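PDB 3V4S: phosphoribosylaminoimidazole carboxylase, ATPase subunit from Bacillus anthracis, which probably catalyses the ATP-dependent carboxylation of aminoimidazole ribonucleotide with bicarbonate, giving N5-carboxyaminoimidazole ribonucleotide in purine biosynthesis. Local coordinates for residues Gln105-Thr110 with Leu275-His280; Val199-Ser204 with Gly256-Glu261; Ser238-Ala243 with Asp267-Ile272. All coordinates share one frame; numbering follows the deposited sequence.

Interaction 1 (Gln105-Thr110 with Leu275-His280); sequences QLLSKT and LAPRPH. With MG (magnesium ion), chain H; CO3 (carbonate ion), chain I.
Just past P277, which packs on L106, L107 and T110, the guanidinium of R278 has the CB of A276 over the centre of one face, 3.8 Å above its plane, and a carbonate ion at its edge. Two roughly parallel bonds hold that ion: R278 NH1 gives to O2 at 2.7 Å and R278 NH2 to O1 at 2.8 Å, the second nearly straight at 165°. The carbonate carbon also lies 3.2 Å above one face of the H280 ring, displaced toward the rim, and N281 adds a backbone N-H. R278 NH1 spends a further hydrogen on P279 O, which ties the guanidinium to its own loop. Across the contact, the CG and CD2 of L106 meet P277 CB, and L107 CD2 comes 4.0 Å from P277 CG. T110 OG1, set between backbone N and carbonyl carbon (chi1 59°), points at the ring of P277, 3.1 Å from its CG. A magnesium ion bridges the two segments, bound by T110 O and L275 O, each at 2.4 Å, by two waters and by E116. P277 centres an inverse gamma turn that takes the chain from metal to carbonate, an arrangement consistent with the bicarbonate pocket of an N5-carboxyaminoimidazole ribonucleotide synthase.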
ATOM      1  N   GLN B 105      26.415  14.739  -1.938  1.00 38.46           N
ATOM      2  CA  GLN B 105      27.395  14.276  -2.925  1.00 40.30           C
ATOM      3  C   GLN B 105      26.780  13.548  -4.117  1.00 39.63           C
ATOM      4  O   GLN B 105      27.054  13.889  -5.270  1.00 36.56           O
ATOM      5  CB  GLN B 105      28.425  13.361  -2.251  1.00 45.87           C
ATOM      6  CG  GLN B 105      29.446  14.081  -1.391  1.00 52.60           C
ATOM      7  CD  GLN B 105      30.652  14.512  -2.197  1.00 58.23           C
ATOM      8  OE1 GLN B 105      31.587  13.732  -2.401  1.00 61.23           O
ATOM      9  NE2 GLN B 105      30.638  15.755  -2.670  1.00 59.20           N
ATOM     10  N   LEU B 106      25.961  12.534  -3.840  1.00 36.96           N
ATOM     11  CA  LEU B 106      25.419  11.699  -4.912  1.00 35.97           C
ATOM     12  C   LEU B 106      24.541  12.519  -5.850  1.00 33.86           C
ATOM     13  O   LEU B 106      24.593  12.375  -7.066  1.00 32.66           O
ATOM     14  CB  LEU B 106      24.638  10.508  -4.351  1.00 36.10           C
ATOM     15  CG  LEU B 106      23.975   9.602  -5.400  1.00 38.18           C
ATOM     16  CD1 LEU B 106      24.960   9.186  -6.476  1.00 37.75           C
ATOM     17  CD2 LEU B 106      23.381   8.363  -4.757  1.00 40.81           C
ATOM     18  N   LEU B 107      23.738  13.382  -5.259  1.00 33.82           N
ATOM     19  CA  LEU B 107      22.827  14.224  -5.999  1.00 36.60           C
ATOM     20  C   LEU B 107      23.596  15.117  -6.990  1.00 37.09           C
ATOM     21  O   LEU B 107      23.245  15.198  -8.164  1.00 34.96           O
ATOM     22  CB  LEU B 107      22.001  15.039  -5.003  1.00 37.53           C
ATOM     23  CG  LEU B 107      20.844  15.953  -5.415  1.00 40.35           C
ATOM     24  CD1 LEU B 107      21.403  17.328  -5.754  1.00 43.55           C
ATOM     25  CD2 LEU B 107      19.975  15.384  -6.530  1.00 39.31           C
ATOM     26  N   SER B 108      24.658  15.754  -6.512  1.00 38.26           N
ATOM     27  CA  SER B 108      25.435  16.676  -7.341  1.00 40.98           C
ATOM     28  C   SER B 108      26.078  15.948  -8.521  1.00 41.12           C
ATOM     29  O   SER B 108      26.152  16.496  -9.618  1.00 44.21           O
ATOM     30  CB  SER B 108      26.483  17.420  -6.502  1.00 42.03           C
ATOM     31  OG  SER B 108      27.638  16.623  -6.306  1.00 45.15           O
ATOM     32  N   LYS B 109      26.507  14.705  -8.308  1.00 39.19           N
ATOM     33  CA  LYS B 109      27.078  13.912  -9.392  1.00 37.83           C
ATOM     34  C   LYS B 109      26.049  13.496 -10.444  1.00 39.42           C
ATOM     35  O   LYS B 109      26.365  13.489 -11.639  1.00 38.44           O
ATOM     36  CB  LYS B 109      27.800  12.671  -8.869  1.00 38.36           C
ATOM     37  CG  LYS B 109      29.056  12.937  -8.062  1.00 38.25           C
ATOM     38  CD  LYS B 109      29.598  11.618  -7.531  1.00 38.20           C
ATOM     39  CE  LYS B 109      30.615  11.841  -6.436  1.00 38.75           C
ATOM     40  NZ  LYS B 109      31.086  10.530  -5.921  1.00 40.52           N
ATOM     41  N   THR B 110      24.825  13.160 -10.018  1.00 35.76           N
ATOM     42  CA  THR B 110      23.820  12.618 -10.941  1.00 33.62           C
ATOM     43  C   THR B 110      23.019  13.703 -11.665  1.00 34.02           C
ATOM     44  O   THR B 110      22.353  13.427 -12.673  1.00 35.85           O
ATOM     45  CB  THR B 110      22.834  11.661 -10.232  1.00 33.03           C
ATOM     46  OG1 THR B 110      22.164  12.370  -9.189  1.00 34.10           O
ATOM     47  CG2 THR B 110      23.558  10.475  -9.639  1.00 31.89           C
ATOM     48  N   LEU B 275      21.562   7.951 -14.258  1.00 25.77           N
ATOM     49  CA  LEU B 275      21.238   7.604 -12.890  1.00 25.62           C
ATOM     50  C   LEU B 275      20.237   8.616 -12.306  1.00 25.70           C
ATOM     51  O   LEU B 275      20.268   9.791 -12.651  1.00 24.01           O
ATOM     52  CB  LEU B 275      22.517   7.601 -12.054  1.00 26.57           C
ATOM     53  CG  LEU B 275      23.698   6.786 -12.596  1.00 27.83           C
ATOM     54  CD1 LEU B 275      24.937   7.017 -11.745  1.00 26.98           C
ATOM     55  CD2 LEU B 275      23.361   5.303 -12.681  1.00 27.30           C
ATOM     56  N   ALA B 276      19.364   8.149 -11.414  1.00 25.63           N
ATOM     57  CA  ALA B 276      18.492   9.036 -10.611  1.00 25.04           C
ATOM     58  C   ALA B 276      18.550   8.608  -9.131  1.00 25.30           C
ATOM     59  O   ALA B 276      18.198   7.476  -8.803  1.00 25.32           O
ATOM     60  CB  ALA B 276      17.058   9.003 -11.133  1.00 23.82           C
ATOM     61  N   PRO B 277      19.006   9.507  -8.240  1.00 24.80           N
ATOM     62  CA  PRO B 277      19.173   9.192  -6.826  1.00 24.56           C
ATOM     63  C   PRO B 277      17.856   9.313  -6.043  1.00 24.37           C
ATOM     64  O   PRO B 277      17.793  10.018  -5.040  1.00 24.01           O
ATOM     65  CB  PRO B 277      20.176  10.247  -6.358  1.00 24.65           C
ATOM     66  CG  PRO B 277      19.911  11.411  -7.233  1.00 25.12           C
ATOM     67  CD  PRO B 277      19.371  10.905  -8.540  1.00 25.26           C
ATOM     68  N   ARG B 278      16.828   8.607  -6.515  1.00 23.92           N
ATOM     69  CA  ARG B 278      15.483   8.688  -5.957  1.00 23.14           C
ATOM     70  C   ARG B 278      14.651   7.544  -6.554  1.00 23.04           C
ATOM     71  O   ARG B 278      15.042   6.961  -7.594  1.00 21.49           O
ATOM     72  CB  ARG B 278      14.842  10.032  -6.338  1.00 22.88           C
ATOM     73  CG  ARG B 278      14.940  10.327  -7.837  1.00 25.42           C
ATOM     74  CD  ARG B 278      13.963  11.373  -8.359  1.00 26.71           C
ATOM     75  NE  ARG B 278      14.201  11.636  -9.774  1.00 28.57           N
ATOM     76  CZ  ARG B 278      13.695  10.920 -10.777  1.00 28.76           C
ATOM     77  NH1 ARG B 278      12.895   9.875 -10.541  1.00 29.29           N
ATOM     78  NH2 ARG B 278      13.996  11.243 -12.024  1.00 27.14           N
ATOM     79  N   PRO B 279      13.495   7.230  -5.924  1.00 22.88           N
ATOM     80  CA  PRO B 279      12.523   6.376  -6.619  1.00 23.38           C
ATOM     81  C   PRO B 279      12.284   6.912  -8.033  1.00 23.63           C
ATOM     82  O   PRO B 279      12.360   8.116  -8.275  1.00 23.93           O
ATOM     83  CB  PRO B 279      11.254   6.506  -5.759  1.00 23.62           C
ATOM     84  CG  PRO B 279      11.762   6.811  -4.391  1.00 23.04           C
ATOM     85  CD  PRO B 279      13.034   7.608  -4.570  1.00 22.47           C
ATOM     86  N   HIS B 280      12.013   6.012  -8.957  1.00 22.97           N
ATOM     87  CA  HIS B 280      11.984   6.328 -10.366  1.00 24.25           C
ATOM     88  C   HIS B 280      10.717   5.767 -10.931  1.00 23.75           C
ATOM     89  O   HIS B 280      10.223   4.747 -10.445  1.00 23.78           O
ATOM     90  CB  HIS B 280      13.176   5.644 -11.018  1.00 23.57           C
ATOM     91  CG  HIS B 280      13.445   6.068 -12.438  1.00 24.91           C
ATOM     92  ND1 HIS B 280      13.055   5.338 -13.490  1.00 25.44           N
ATOM     93  CD2 HIS B 280      14.144   7.163 -12.955  1.00 25.73           C
ATOM     94  CE1 HIS B 280      13.444   5.944 -14.631  1.00 25.97           C
ATOM     95  NE2 HIS B 280      14.122   7.050 -14.302  1.00 25.43           N
TER
HETATM   96 MG    MG H 403      21.073  11.775 -13.751  1.00 35.41          MG
HETATM   97  C   CO3 I 404      11.716   9.272 -13.852  1.00 37.62           C
HETATM   98  O1  CO3 I 404      12.624  10.065 -14.108  1.00 36.40           O
HETATM   99  O2  CO3 I 404      11.378   9.068 -12.682  1.00 33.72           O
HETATM  100  O3  CO3 I 404      11.140   8.696 -14.773  1.00 35.80           O
HETATM  101  O   HOH W   1      21.143  12.435 -15.882  1.00 35.54           O
HETATM  102  O   HOH W   2      19.068  12.462 -13.420  1.00 38.74           O

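Interaction 2 (Val199-Ser204 with Gly256-Glu261); sequences VIVIRS and GTLAVE. With MG (magnesium ion), chain G.
V199 and V260 begin a run of six backbone hydrogen bonds that also pairs V201 with L258 and R203 with G256, each pair bonded in both directions. The shortest, from G256 N to R203 O, measures 2.7 Å and is almost linear at 178°. I200 and I202, in non-hydrogen-bonded pairs with A259 and T257, each turn their CA-H to the carbonyl one residue earlier on the other strand: I200 CA to L258 O at 3.4 Å, I202 CA to G256 O at 3.3 Å. Apolar contacts divide between the two faces. On one, I200 CD1 presses on A259 CB at 3.5 Å, tighter than usual, while I200 CG2 meets T257 CG2. I202 lies alongside T257, its CD1 close to T257 OG1, whose hydroxyl bonds to H298. On the other, V201 and L258 point the same way, with V201 CG1 3.7 Å from L258 CB; helix 235-251 covers this side through A249 and L248. Metal binding comes at the end of the pairing: extended E261 binds magnesium through OE1 at 2.3 Å and more distantly through OE2 at 2.6 Å, with water 3 and E274. Antiparallel central strands carrying a metal-binding glutamate beside the nucleotide are characteristic of the ATP-grasp fold.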
ATOM      1  N   VAL B 199      17.204  -0.846 -13.323  1.00 25.55           N
ATOM      2  CA  VAL B 199      17.375  -1.559 -12.086  1.00 26.69           C
ATOM      3  C   VAL B 199      17.365  -0.521 -10.975  1.00 27.84           C
ATOM      4  O   VAL B 199      18.040   0.528 -11.077  1.00 26.67           O
ATOM      5  CB  VAL B 199      18.731  -2.304 -12.080  1.00 28.06           C
ATOM      6  CG1 VAL B 199      18.889  -3.098 -10.808  1.00 27.70           C
ATOM      7  CG2 VAL B 199      18.828  -3.246 -13.268  1.00 27.72           C
ATOM      8  N   ILE B 200      16.549  -0.784  -9.951  1.00 26.30           N
ATOM      9  CA  ILE B 200      16.458   0.073  -8.780  1.00 25.71           C
ATOM     10  C   ILE B 200      17.223  -0.611  -7.659  1.00 25.03           C
ATOM     11  O   ILE B 200      16.907  -1.749  -7.290  1.00 24.47           O
ATOM     12  CB  ILE B 200      14.994   0.278  -8.315  1.00 26.96           C
ATOM     13  CG1 ILE B 200      14.063   0.750  -9.453  1.00 29.01           C
ATOM     14  CG2 ILE B 200      14.931   1.171  -7.081  1.00 25.89           C
ATOM     15  CD1 ILE B 200      14.269   2.139  -9.987  1.00 28.16           C
ATOM     16  N   VAL B 201      18.231   0.059  -7.123  1.00 23.89           N
ATOM     17  CA  VAL B 201      19.012  -0.535  -6.061  1.00 24.42           C
ATOM     18  C   VAL B 201      18.799   0.306  -4.816  1.00 23.82           C
ATOM     19  O   VAL B 201      18.738   1.527  -4.902  1.00 25.99           O
ATOM     20  CB  VAL B 201      20.516  -0.686  -6.453  1.00 24.24           C
ATOM     21  CG1 VAL B 201      21.138   0.659  -6.802  1.00 25.19           C
ATOM     22  CG2 VAL B 201      21.302  -1.358  -5.339  1.00 24.03           C
ATOM     23  N   ILE B 202      18.656  -0.347  -3.668  1.00 23.70           N
ATOM     24  CA  ILE B 202      18.429   0.338  -2.400  1.00 24.53           C
ATOM     25  C   ILE B 202      19.532  -0.023  -1.442  1.00 23.83           C
ATOM     26  O   ILE B 202      19.900  -1.190  -1.350  1.00 24.38           O
ATOM     27  CB  ILE B 202      17.104  -0.107  -1.731  1.00 25.44           C
ATOM     28  CG1 ILE B 202      15.952  -0.144  -2.748  1.00 26.73           C
ATOM     29  CG2 ILE B 202      16.807   0.763  -0.520  1.00 24.65           C
ATOM     30  CD1 ILE B 202      15.309   1.202  -3.029  1.00 26.10           C
ATOM     31  N   ARG B 203      20.055   0.964  -0.723  1.00 24.18           N
ATOM     32  CA  ARG B 203      21.066   0.687   0.294  1.00 25.60           C
ATOM     33  C   ARG B 203      20.770   1.517   1.521  1.00 25.53           C
ATOM     34  O   ARG B 203      20.540   2.726   1.415  1.00 28.17           O
ATOM     35  CB  ARG B 203      22.496   0.937  -0.245  1.00 27.20           C
ATOM     36  CG  ARG B 203      23.633   0.584   0.721  1.00 29.53           C
ATOM     37  CD  ARG B 203      25.034   0.692   0.086  1.00 30.51           C
ATOM     38  NE  ARG B 203      26.072   0.615   1.118  1.00 35.34           N
ATOM     39  CZ  ARG B 203      26.604   1.655   1.779  1.00 37.98           C
ATOM     40  NH1 ARG B 203      26.250   2.911   1.518  1.00 33.76           N
ATOM     41  NH2 ARG B 203      27.522   1.435   2.716  1.00 41.31           N
ATOM     42  N   SER B 204      20.733   0.865   2.682  1.00 24.53           N
ATOM     43  CA  SER B 204      20.401   1.542   3.935  1.00 25.70           C
ATOM     44  C   SER B 204      21.625   2.220   4.524  1.00 26.35           C
ATOM     45  O   SER B 204      22.748   1.971   4.086  1.00 26.12           O
ATOM     46  CB  SER B 204      19.829   0.557   4.964  1.00 25.40           C
ATOM     47  OG  SER B 204      20.810  -0.372   5.394  1.00 24.83           O
ATOM     48  N   GLY B 256      20.008   5.217   0.382  1.00 28.34           N
ATOM     49  CA  GLY B 256      18.683   5.504  -0.177  1.00 27.94           C
ATOM     50  C   GLY B 256      18.471   4.719  -1.451  1.00 27.57           C
ATOM     51  O   GLY B 256      18.820   3.534  -1.518  1.00 28.11           O
ATOM     52  N   THR B 257      17.930   5.380  -2.470  1.00 26.02           N
ATOM     53  CA  THR B 257      17.501   4.702  -3.694  1.00 24.92           C
ATOM     54  C   THR B 257      18.317   5.179  -4.882  1.00 25.18           C
ATOM     55  O   THR B 257      18.623   6.366  -4.997  1.00 25.40           O
ATOM     56  CB  THR B 257      15.993   4.955  -3.958  1.00 24.96           C
ATOM     57  OG1 THR B 257      15.241   4.466  -2.846  1.00 25.65           O
ATOM     58  CG2 THR B 257      15.507   4.250  -5.240  1.00 25.01           C
ATOM     59  N   LEU B 258      18.667   4.249  -5.767  1.00 24.94           N
ATOM     60  CA  LEU B 258      19.297   4.609  -7.025  1.00 25.24           C
ATOM     61  C   LEU B 258      18.645   3.839  -8.161  1.00 24.90           C
ATOM     62  O   LEU B 258      18.577   2.609  -8.129  1.00 24.64           O
ATOM     63  CB  LEU B 258      20.809   4.344  -6.976  1.00 25.52           C
ATOM     64  CG  LEU B 258      21.702   4.760  -8.144  1.00 26.84           C
ATOM     65  CD1 LEU B 258      21.751   6.281  -8.315  1.00 26.22           C
ATOM     66  CD2 LEU B 258      23.093   4.205  -7.884  1.00 27.64           C
ATOM     67  N   ALA B 259      18.138   4.588  -9.136  1.00 22.86           N
ATOM     68  CA  ALA B 259      17.579   4.028 -10.345  1.00 22.86           C
ATOM     69  C   ALA B 259      18.681   4.112 -11.400  1.00 23.45           C
ATOM     70  O   ALA B 259      19.267   5.187 -11.602  1.00 21.49           O
ATOM     71  CB  ALA B 259      16.352   4.825 -10.797  1.00 21.46           C
ATOM     72  N   VAL B 260      18.939   2.983 -12.068  1.00 23.18           N
ATOM     73  CA  VAL B 260      19.979   2.878 -13.096  1.00 24.50           C
ATOM     74  C   VAL B 260      19.319   2.534 -14.419  1.00 25.09           C
ATOM     75  O   VAL B 260      18.792   1.428 -14.575  1.00 24.35           O
ATOM     76  CB  VAL B 260      21.034   1.802 -12.721  1.00 24.62           C
ATOM     77  CG1 VAL B 260      22.190   1.792 -13.718  1.00 24.15           C
ATOM     78  CG2 VAL B 260      21.564   2.039 -11.307  1.00 23.72           C
ATOM     79  N   GLU B 261      19.330   3.478 -15.364  1.00 24.84           N
ATOM     80  CA  GLU B 261      18.819   3.218 -16.709  1.00 26.02           C
ATOM     81  C   GLU B 261      19.938   2.688 -17.601  1.00 25.90           C
ATOM     82  O   GLU B 261      21.054   3.227 -17.594  1.00 25.75           O
ATOM     83  CB  GLU B 261      18.278   4.493 -17.352  1.00 28.33           C
ATOM     84  CG  GLU B 261      17.095   5.131 -16.655  1.00 32.91           C
ATOM     85  CD  GLU B 261      16.557   6.328 -17.428  1.00 34.23           C
ATOM     86  OE1 GLU B 261      16.980   6.588 -18.591  1.00 39.35           O
ATOM     87  OE2 GLU B 261      15.707   7.028 -16.882  1.00 32.94           O
TER
HETATM   88 MG    MG G 402      15.918   8.596 -18.984  1.00 32.42          MG
HETATM   89  O   HOH W   3      14.590   7.723 -20.141  1.00 39.69           O

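Interaction 3 (Ser238-Ala243 with Asp267-Ile272); sequences SQKAIA and DGEIYI
K240 NZ is the polar atom where this contact gathers. It gives a hydrogen bond to G268 O at 2.5 Å, a length short enough to be read with some caution, and it arrives at a C=O...N angle of 146°, tilted out of the carbonyl plane. E269 OE2 faces the same ammonium at 4.0 Å, a long salt bridge, and water 4 accepts a weak bond from K240 NZ at 3.3 Å. That water also takes the backbone hydrogen of I270 N at 2.7 Å, so lysine and strand are linked a second time through solvent. The lysine gets there by leaving the helix with CG anti to the backbone N (chi1 -164°) and then bending at chi3 (-91°), which turns its end toward the G268 carbonyl. The receiving segment is the turn of a beta hairpin: strand 256-264 ends, the chain reverses through D267 and G268, with T265 OG1 bonded to both D267 OD1 and E269 O, and strand 270-276 goes back along the edge of the large antiparallel sheet. Helix 235-251 packs on one face of that sheet and reaches its edge strand here. I270 does the apolar work, its side chain running antiparallel to that of K240, alongside it. Its CD1 sits 3.9 Å from K240 CD, 3.6 Å from A241 N and 3.9 Å from A241 CB, a single methyl placed against both the lysine stem and the helix backbone. L237 and Y244 of the same helix also touch I270, and M262 of the neighbouring strand packs on both A241 and I270.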
ATOM      1  N   SER B 238      20.255 -10.176 -17.042  1.00 37.49           N
ATOM      2  CA  SER B 238      19.724  -9.794 -15.725  1.00 37.47           C
ATOM      3  C   SER B 238      20.798  -9.790 -14.658  1.00 36.01           C
ATOM      4  O   SER B 238      20.938  -8.812 -13.933  1.00 34.19           O
ATOM      5  CB  SER B 238      18.577 -10.720 -15.273  1.00 39.70           C
ATOM      6  OG  SER B 238      17.528 -10.702 -16.217  1.00 46.22           O
ATOM      7  N   GLN B 239      21.549 -10.886 -14.560  1.00 35.28           N
ATOM      8  CA  GLN B 239      22.643 -10.992 -13.593  1.00 37.25           C
ATOM      9  C   GLN B 239      23.673  -9.884 -13.825  1.00 34.06           C
ATOM     10  O   GLN B 239      24.260  -9.342 -12.869  1.00 33.03           O
ATOM     11  CB  GLN B 239      23.319 -12.377 -13.666  1.00 37.97           C
ATOM     12  CG  GLN B 239      22.384 -13.554 -13.382  1.00 41.31           C
ATOM     13  CD  GLN B 239      23.026 -14.917 -13.678  1.00 43.99           C
ATOM     14  OE1 GLN B 239      23.802 -15.066 -14.627  1.00 44.02           O
ATOM     15  NE2 GLN B 239      22.701 -15.913 -12.860  1.00 42.84           N
ATOM     16  N   LYS B 240      23.883  -9.546 -15.094  1.00 32.35           N
ATOM     17  CA  LYS B 240      24.813  -8.478 -15.440  1.00 34.17           C
ATOM     18  C   LYS B 240      24.245  -7.118 -15.017  1.00 32.00           C
ATOM     19  O   LYS B 240      24.907  -6.356 -14.311  1.00 30.58           O
ATOM     20  CB  LYS B 240      25.150  -8.478 -16.928  1.00 34.17           C
ATOM     21  CG  LYS B 240      26.390  -7.637 -17.217  1.00 38.81           C
ATOM     22  CD  LYS B 240      26.544  -7.312 -18.689  1.00 40.95           C
ATOM     23  CE  LYS B 240      27.383  -8.353 -19.401  1.00 43.65           C
ATOM     24  NZ  LYS B 240      27.441  -7.987 -20.840  1.00 45.63           N
ATOM     25  N   ALA B 241      23.016  -6.831 -15.438  1.00 30.92           N
ATOM     26  CA  ALA B 241      22.327  -5.604 -15.008  1.00 30.55           C
ATOM     27  C   ALA B 241      22.357  -5.441 -13.480  1.00 30.55           C
ATOM     28  O   ALA B 241      22.747  -4.382 -12.969  1.00 29.33           O
ATOM     29  CB  ALA B 241      20.905  -5.579 -15.548  1.00 30.36           C
ATOM     30  N   ILE B 242      22.004  -6.510 -12.754  1.00 29.46           N
ATOM     31  CA  ILE B 242      22.021  -6.509 -11.288  1.00 29.28           C
ATOM     32  C   ILE B 242      23.421  -6.257 -10.688  1.00 31.36           C
ATOM     33  O   ILE B 242      23.571  -5.421  -9.776  1.00 31.21           O
ATOM     34  CB  ILE B 242      21.360  -7.794 -10.707  1.00 30.46           C
ATOM     35  CG1 ILE B 242      19.846  -7.763 -10.967  1.00 30.66           C
ATOM     36  CG2 ILE B 242      21.611  -7.916  -9.207  1.00 30.13           C
ATOM     37  CD1 ILE B 242      19.170  -9.121 -10.923  1.00 33.59           C
ATOM     38  N   ALA B 243      24.434  -6.984 -11.177  1.00 30.06           N
ATOM     39  CA  ALA B 243      25.825  -6.752 -10.779  1.00 30.31           C
ATOM     40  C   ALA B 243      26.236  -5.282 -10.989  1.00 29.65           C
ATOM     41  O   ALA B 243      26.831  -4.676 -10.099  1.00 28.79           O
ATOM     42  CB  ALA B 243      26.767  -7.687 -11.539  1.00 30.77           C
ATOM     43  N   ASP B 267      24.363  -8.016 -28.673  1.00 49.36           N
ATOM     44  CA  ASP B 267      25.454  -8.903 -28.283  1.00 51.76           C
ATOM     45  C   ASP B 267      25.563  -9.071 -26.763  1.00 49.63           C
ATOM     46  O   ASP B 267      26.540  -9.625 -26.262  1.00 51.97           O
ATOM     47  CB  ASP B 267      26.780  -8.420 -28.883  1.00 52.54           C
ATOM     48  CG  ASP B 267      27.212  -7.075 -28.340  1.00 54.77           C
ATOM     49  OD1 ASP B 267      26.344  -6.254 -27.977  1.00 53.76           O
ATOM     50  OD2 ASP B 267      28.431  -6.836 -28.279  1.00 57.53           O
ATOM     51  N   GLY B 268      24.559  -8.591 -26.034  1.00 46.39           N
ATOM     52  CA  GLY B 268      24.515  -8.757 -24.582  1.00 44.60           C
ATOM     53  C   GLY B 268      25.376  -7.787 -23.792  1.00 42.70           C
ATOM     54  O   GLY B 268      25.644  -8.011 -22.616  1.00 41.83           O
ATOM     55  N   GLU B 269      25.817  -6.713 -24.436  1.00 42.55           N
ATOM     56  CA  GLU B 269      26.530  -5.642 -23.741  1.00 42.57           C
ATOM     57  C   GLU B 269      25.531  -4.652 -23.123  1.00 39.29           C
ATOM     58  O   GLU B 269      24.457  -4.415 -23.687  1.00 39.78           O
ATOM     59  CB  GLU B 269      27.469  -4.922 -24.707  1.00 47.38           C
ATOM     60  CG  GLU B 269      28.712  -5.719 -25.078  1.00 52.75           C
ATOM     61  CD  GLU B 269      29.791  -5.642 -24.015  1.00 56.45           C
ATOM     62  OE1 GLU B 269      30.280  -4.522 -23.746  1.00 60.47           O
ATOM     63  OE2 GLU B 269      30.153  -6.696 -23.450  1.00 57.28           O
ATOM     64  N   ILE B 270      25.882  -4.097 -21.963  1.00 35.20           N
ATOM     65  CA  ILE B 270      25.058  -3.085 -21.290  1.00 36.23           C
ATOM     66  C   ILE B 270      25.787  -1.731 -21.152  1.00 35.10           C
ATOM     67  O   ILE B 270      26.898  -1.661 -20.608  1.00 33.15           O
ATOM     68  CB  ILE B 270      24.589  -3.569 -19.892  1.00 36.20           C
ATOM     69  CG1 ILE B 270      23.471  -4.612 -20.029  1.00 37.85           C
ATOM     70  CG2 ILE B 270      24.117  -2.400 -19.041  1.00 36.25           C
ATOM     71  CD1 ILE B 270      23.163  -5.357 -18.744  1.00 38.16           C
ATOM     72  N   TYR B 271      25.143  -0.674 -21.656  1.00 33.06           N
ATOM     73  CA  TYR B 271      25.599   0.707 -21.477  1.00 31.97           C
ATOM     74  C   TYR B 271      24.735   1.413 -20.436  1.00 30.60           C
ATOM     75  O   TYR B 271      23.509   1.297 -20.477  1.00 28.05           O
ATOM     76  CB  TYR B 271      25.525   1.460 -22.807  1.00 35.24           C
ATOM     77  CG  TYR B 271      26.512   0.937 -23.819  1.00 38.44           C
ATOM     78  CD1 TYR B 271      26.129  -0.023 -24.761  1.00 40.92           C
ATOM     79  CD2 TYR B 271      27.840   1.368 -23.810  1.00 40.14           C
ATOM     80  CE1 TYR B 271      27.040  -0.526 -25.681  1.00 43.90           C
ATOM     81  CE2 TYR B 271      28.764   0.871 -24.725  1.00 43.26           C
ATOM     82  CZ  TYR B 271      28.355  -0.074 -25.657  1.00 44.15           C
ATOM     83  OH  TYR B 271      29.254  -0.571 -26.571  1.00 47.92           O
ATOM     84  N   ILE B 272      25.376   2.105 -19.497  1.00 27.35           N
ATOM     85  CA  ILE B 272      24.664   2.915 -18.530  1.00 28.24           C
ATOM     86  C   ILE B 272      24.253   4.225 -19.207  1.00 29.61           C
ATOM     87  O   ILE B 272      25.108   4.944 -19.747  1.00 28.10           O
ATOM     88  CB  ILE B 272      25.506   3.216 -17.277  1.00 27.83           C
ATOM     89  CG1 ILE B 272      26.142   1.938 -16.695  1.00 29.79           C
ATOM     90  CG2 ILE B 272      24.636   3.879 -16.219  1.00 27.33           C
ATOM     91  CD1 ILE B 272      25.158   0.820 -16.377  1.00 30.37           C
TER
HETATM   92  O   HOH W   4      28.330  -4.784 -20.974  1.00 32.77           O

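Overall arrangement
Going along the chain from the N terminus, helix 105-110 opens the widest loop, which stays open for more than 160 residues. Segment 199-204 then opens interaction 2 and 238-243 opens interaction 3. The return begins at 256-261, which closes interaction 2; 267-272 closes interaction 3, and 275-280 finally closes interaction 1. Interactions 2 and 3 therefore cross, and both nest inside interaction 1. Strand 256-264 runs beside 270-276, joined where A276 O meets A259 N, while V199 touches A241 of helix 235-251. Together they tie helix 105-110 to the end of edge strand 270-276, and the sheet to the helix covering it.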